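Local coordinates for protein (superoxide dismutase) (Aquifex pyrophilus, PDB 1COJ), which catalyses the dismutation of superoxide to hydrogen peroxide and dioxygen with one iron ion per subunit, working as a homotetramer, at the interface of chains A and B and the interface of chains A and C. Residues are numbered along the deposited sequence; one frame, centred on the assembly and turned at random. Chains: chain A/B/C, Protein (superoxide dismutase).

Contact 1: the interface of chains A and B. Residues chain A 134, 136-137, 211; chain B 75, 79.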
# COMPACT_ATOMS: atom_id res chain seq x y z
N ASP A 134 -5.60 22.77 2.17
CA ASP A 134 -5.10 22.06 3.34
C ASP A 134 -5.54 22.88 4.56
O ASP A 134 -5.02 23.97 4.79
CB ASP A 134 -3.57 21.98 3.24
CG ASP A 134 -2.90 21.54 4.54
OD1 ASP A 134 -1.74 21.94 4.76
OD2 ASP A 134 -3.52 20.81 5.34
N PHE A 136 -4.85 22.59 7.59
CA PHE A 136 -3.82 22.76 8.61
C PHE A 136 -2.87 23.92 8.34
O PHE A 136 -2.32 24.49 9.28
CB PHE A 136 -3.06 21.46 8.83
CG PHE A 136 -3.94 20.30 9.23
CD1 PHE A 136 -4.61 20.30 10.46
CD2 PHE A 136 -4.14 19.23 8.36
CE1 PHE A 136 -5.45 19.25 10.81
CE2 PHE A 136 -4.98 18.18 8.71
CZ PHE A 136 -5.64 18.19 9.94
N SER A 137 -2.72 24.31 7.07
CA SER A 137 -1.83 25.41 6.71
C SER A 137 -2.58 26.56 6.02
O SER A 137 -2.05 27.67 5.91
CB SER A 137 -0.72 24.92 5.80
OG SER A 137 -1.22 24.60 4.51
N ILE A 211 -4.33 23.61 15.17
CA ILE A 211 -3.26 23.07 16.01
C ILE A 211 -2.60 24.33 16.59
O ILE A 211 -2.21 25.23 15.84
CB ILE A 211 -2.21 22.29 15.18
CG1 ILE A 211 -2.89 21.16 14.40
CG2 ILE A 211 -1.15 21.71 16.11
CD1 ILE A 211 -1.96 20.45 13.44
N TYR B 75 4.36 14.83 5.88
CA TYR B 75 3.48 15.90 6.32
C TYR B 75 2.43 15.35 7.28
O TYR B 75 2.13 15.98 8.30
CB TYR B 75 2.82 16.60 5.14
CG TYR B 75 2.05 17.84 5.55
CD1 TYR B 75 2.67 18.89 6.22
CD2 TYR B 75 0.69 17.96 5.26
CE1 TYR B 75 1.96 20.03 6.62
CE2 TYR B 75 -0.04 19.09 5.65
CZ TYR B 75 0.60 20.12 6.32
OH TYR B 75 -0.12 21.22 6.72
N VAL B 79 1.62 16.49 11.16
CA VAL B 79 0.28 16.86 11.59
C VAL B 79 -0.36 15.93 12.61
O VAL B 79 -0.84 16.38 13.65
CB VAL B 79 -0.66 17.02 10.36
CG1 VAL B 79 -2.10 17.23 10.82
CG2 VAL B 79 -0.22 18.20 9.50
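A:Asp134 and B:Tyr75 meet tip to tip, joining the end of strand 128-134 of chain A to helix 63-86 of chain B, at a two-fold interface between subunits of this homotetrameric iron superoxide dismutase. The polar part centres on the carboxylate. The phenol OH of B:Tyr75 donates to OD1 of A:Asp134 at 2.6 Å, on the syn lone pair, with the carboxylate turned 83° from the ring plane. OD1 of A:Asp134 is gripped a second time within its own chain: the hydroxyl OG of A:Ser137 comes down on it from above the carboxylate plane, at 2.7 Å. The other oxygen, OD2 of A:Asp134, lies in plane at the edge of the tyrosine ring and takes a longer bond, 3.2 Å, from the backbone N of A:Phe136, also from above the carboxylate. Two neighbours along the loop after the strand therefore help to fix the rotation of the group that receives the tyrosine. CG of B:Tyr75 lies anti to its backbone N (chi1 -172°), which sends the ring away from the helix and into chain A.

The apolar part runs one helical turn further on. CG1 of B:Val79 sits over the middle of one face of the A:Phe136 ring, 3.6 Å from the centroid, in a CH-pi contact, and its distances to the six ring carbons are nearly equal. CB of A:Phe136 also lies against the tyrosine OH, linking the two halves of the patch. From the C-terminal loop, A:Ile211 crosses the valine at about a right angle, with its tip CD1 4.1 Å from CG1 of B:Val79.

Contact 2: the interface of chains A and C. Residues chain A 41, 45, 51, 63, 67; chain C 51, 61, 63.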
# COMPACT_ATOMS: atom_id res chain seq x y z
N GLU A 41 -23.10 -2.48 1.33
CA GLU A 41 -22.93 -3.84 1.85
C GLU A 41 -22.07 -3.79 3.11
O GLU A 41 -22.38 -4.43 4.12
CB GLU A 41 -22.24 -4.73 0.82
CG GLU A 41 -21.96 -6.14 1.33
CD GLU A 41 -21.19 -7.00 0.33
OE1 GLU A 41 -20.57 -8.00 0.76
OE2 GLU A 41 -21.21 -6.69 -0.87
N LYS A 45 -22.94 -5.00 7.05
CA LYS A 45 -22.11 -5.95 7.78
C LYS A 45 -21.46 -5.34 9.01
O LYS A 45 -21.30 -6.00 10.03
CB LYS A 45 -21.07 -6.57 6.85
CG LYS A 45 -21.73 -7.49 5.85
CD LYS A 45 -20.76 -8.09 4.85
CE LYS A 45 -21.48 -9.10 3.97
NZ LYS A 45 -20.62 -9.69 2.92
N PHE A 51 -21.11 -10.31 13.34
CA PHE A 51 -20.24 -10.52 12.19
C PHE A 51 -18.98 -9.68 12.38
O PHE A 51 -17.86 -10.20 12.37
CB PHE A 51 -20.95 -10.10 10.90
CG PHE A 51 -20.13 -10.32 9.66
CD1 PHE A 51 -19.94 -11.60 9.15
CD2 PHE A 51 -19.55 -9.24 9.00
CE1 PHE A 51 -19.17 -11.80 8.00
CE2 PHE A 51 -18.78 -9.44 7.85
CZ PHE A 51 -18.60 -10.72 7.35
N GLU A 63 -12.67 -9.61 10.98
CA GLU A 63 -13.75 -9.14 10.12
C GLU A 63 -13.91 -7.63 10.23
O GLU A 63 -14.06 -6.94 9.22
CB GLU A 63 -15.07 -9.85 10.45
CG GLU A 63 -15.22 -11.24 9.83
CD GLU A 63 -14.34 -12.28 10.48
OE1 GLU A 63 -13.64 -13.02 9.76
OE2 GLU A 63 -14.36 -12.39 11.72
N LEU A 67 -13.43 -4.85 6.97
CA LEU A 67 -14.58 -4.03 6.62
C LEU A 67 -14.22 -2.54 6.69
O LEU A 67 -14.60 -1.76 5.81
CB LEU A 67 -15.76 -4.33 7.56
CG LEU A 67 -16.53 -5.62 7.28
CD1 LEU A 67 -17.35 -6.04 8.49
CD2 LEU A 67 -17.42 -5.42 6.06
N PHE C 51 -18.67 -19.13 3.91
CA PHE C 51 -18.14 -17.89 4.45
C PHE C 51 -17.33 -17.20 3.36
O PHE C 51 -17.60 -16.05 3.00
CB PHE C 51 -17.24 -18.17 5.66
CG PHE C 51 -16.69 -16.94 6.30
CD1 PHE C 51 -17.49 -16.11 7.07
CD2 PHE C 51 -15.35 -16.59 6.13
CE1 PHE C 51 -16.98 -14.96 7.67
CE2 PHE C 51 -14.83 -15.44 6.72
CZ PHE C 51 -15.65 -14.62 7.49
N TYR C 61 -14.74 -5.34 -2.35
CA TYR C 61 -14.91 -5.98 -1.06
C TYR C 61 -15.62 -7.31 -1.23
O TYR C 61 -16.60 -7.41 -1.97
CB TYR C 61 -15.71 -5.12 -0.06
CG TYR C 61 -16.01 -5.88 1.23
CD1 TYR C 61 -15.07 -5.94 2.26
CD2 TYR C 61 -17.17 -6.65 1.35
CE1 TYR C 61 -15.26 -6.77 3.36
CE2 TYR C 61 -17.36 -7.49 2.46
CZ TYR C 61 -16.40 -7.55 3.45
OH TYR C 61 -16.55 -8.42 4.50
N GLU C 63 -15.61 -11.32 1.28
CA GLU C 63 -14.95 -12.10 2.32
C GLU C 63 -13.74 -12.84 1.75
O GLU C 63 -12.67 -12.84 2.36
CB GLU C 63 -15.91 -13.09 2.98
CG GLU C 63 -16.81 -12.47 4.06
CD GLU C 63 -17.90 -11.58 3.49
OE1 GLU C 63 -18.06 -10.44 3.98
OE2 GLU C 63 -18.61 -12.01 2.57
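Helices 21-47 and 63-86 of chain A, with the loop carrying A:Phe51, meet the start of helix 63-86 of chain C and the loops bearing C:Tyr61 and C:Phe51. Both sides belong to the alpha-hairpin domain of the iron/manganese superoxide dismutase family, and the contact is part of a two-fold interface in the homotetramer.

A salt bridge spans it: NZ of A:Lys45 meets OE1 of C:Glu63 tip to tip at 2.9 Å, on the syn lone pair, with a weak second bond to OE2. The lysine chain is extended beyond CG, carrying its ammonium from helix 21-47 to the partner chain. From its own chain, OE1 of A:Glu41 accepts from NZ of A:Lys45 through its anti lone pair at 2.7 Å. The ammonium thus sits between the carboxylates of A:Glu41 and C:Glu63, whose OE1 atoms are 4.8 Å apart, and probably offsets their repulsion. OE1 of C:Glu63 also accepts from the phenol OH of C:Tyr61 at 2.6 Å, on the anti side and 32° out of the carboxylate plane. A bend at chi2 (73°) turns this glutamate toward the lysine. An alanine in place of C:Glu63 would probably leave the A:Lys45 ammonium without its mate across the interface and the C:Tyr61 hydroxyl without this acceptor, freeing the ring to shift.

C:Tyr61 is fitted between chain A groups: OE1 of A:Glu41 and NZ of A:Lys45 lie in plane at its edge, while CD2 of A:Leu67 packs against CZ at 3.5 Å. At the two-fold, CE1 of A:Phe51 touches CE1 of C:Phe51 at 3.9 Å as the side chains pass at a slant. Each phenylalanine points CZ at the opposite glutamate's OE1, with ring and carboxylate planes 83° apart; for A:Phe51 CZ and C:Glu63 OE1 the distance is 3.4 Å.

The C-alpha centres of contact 1 and contact 2 lie about 34 Å apart, and the two contacts share no residue of chain A. They do draw on the same element, helix 63-86: its first residues enter contact 2, whereas contact 1 uses residues further along it in chain B. Since every copy has this helix, one subunit can use different stretches of it toward two different neighbours. Contact 1 pairs it with a strand end and loops, contact 2 with the alpha-hairpin region of another copy. Two distinct two-fold interfaces on each subunit fit the homotetrameric assembly.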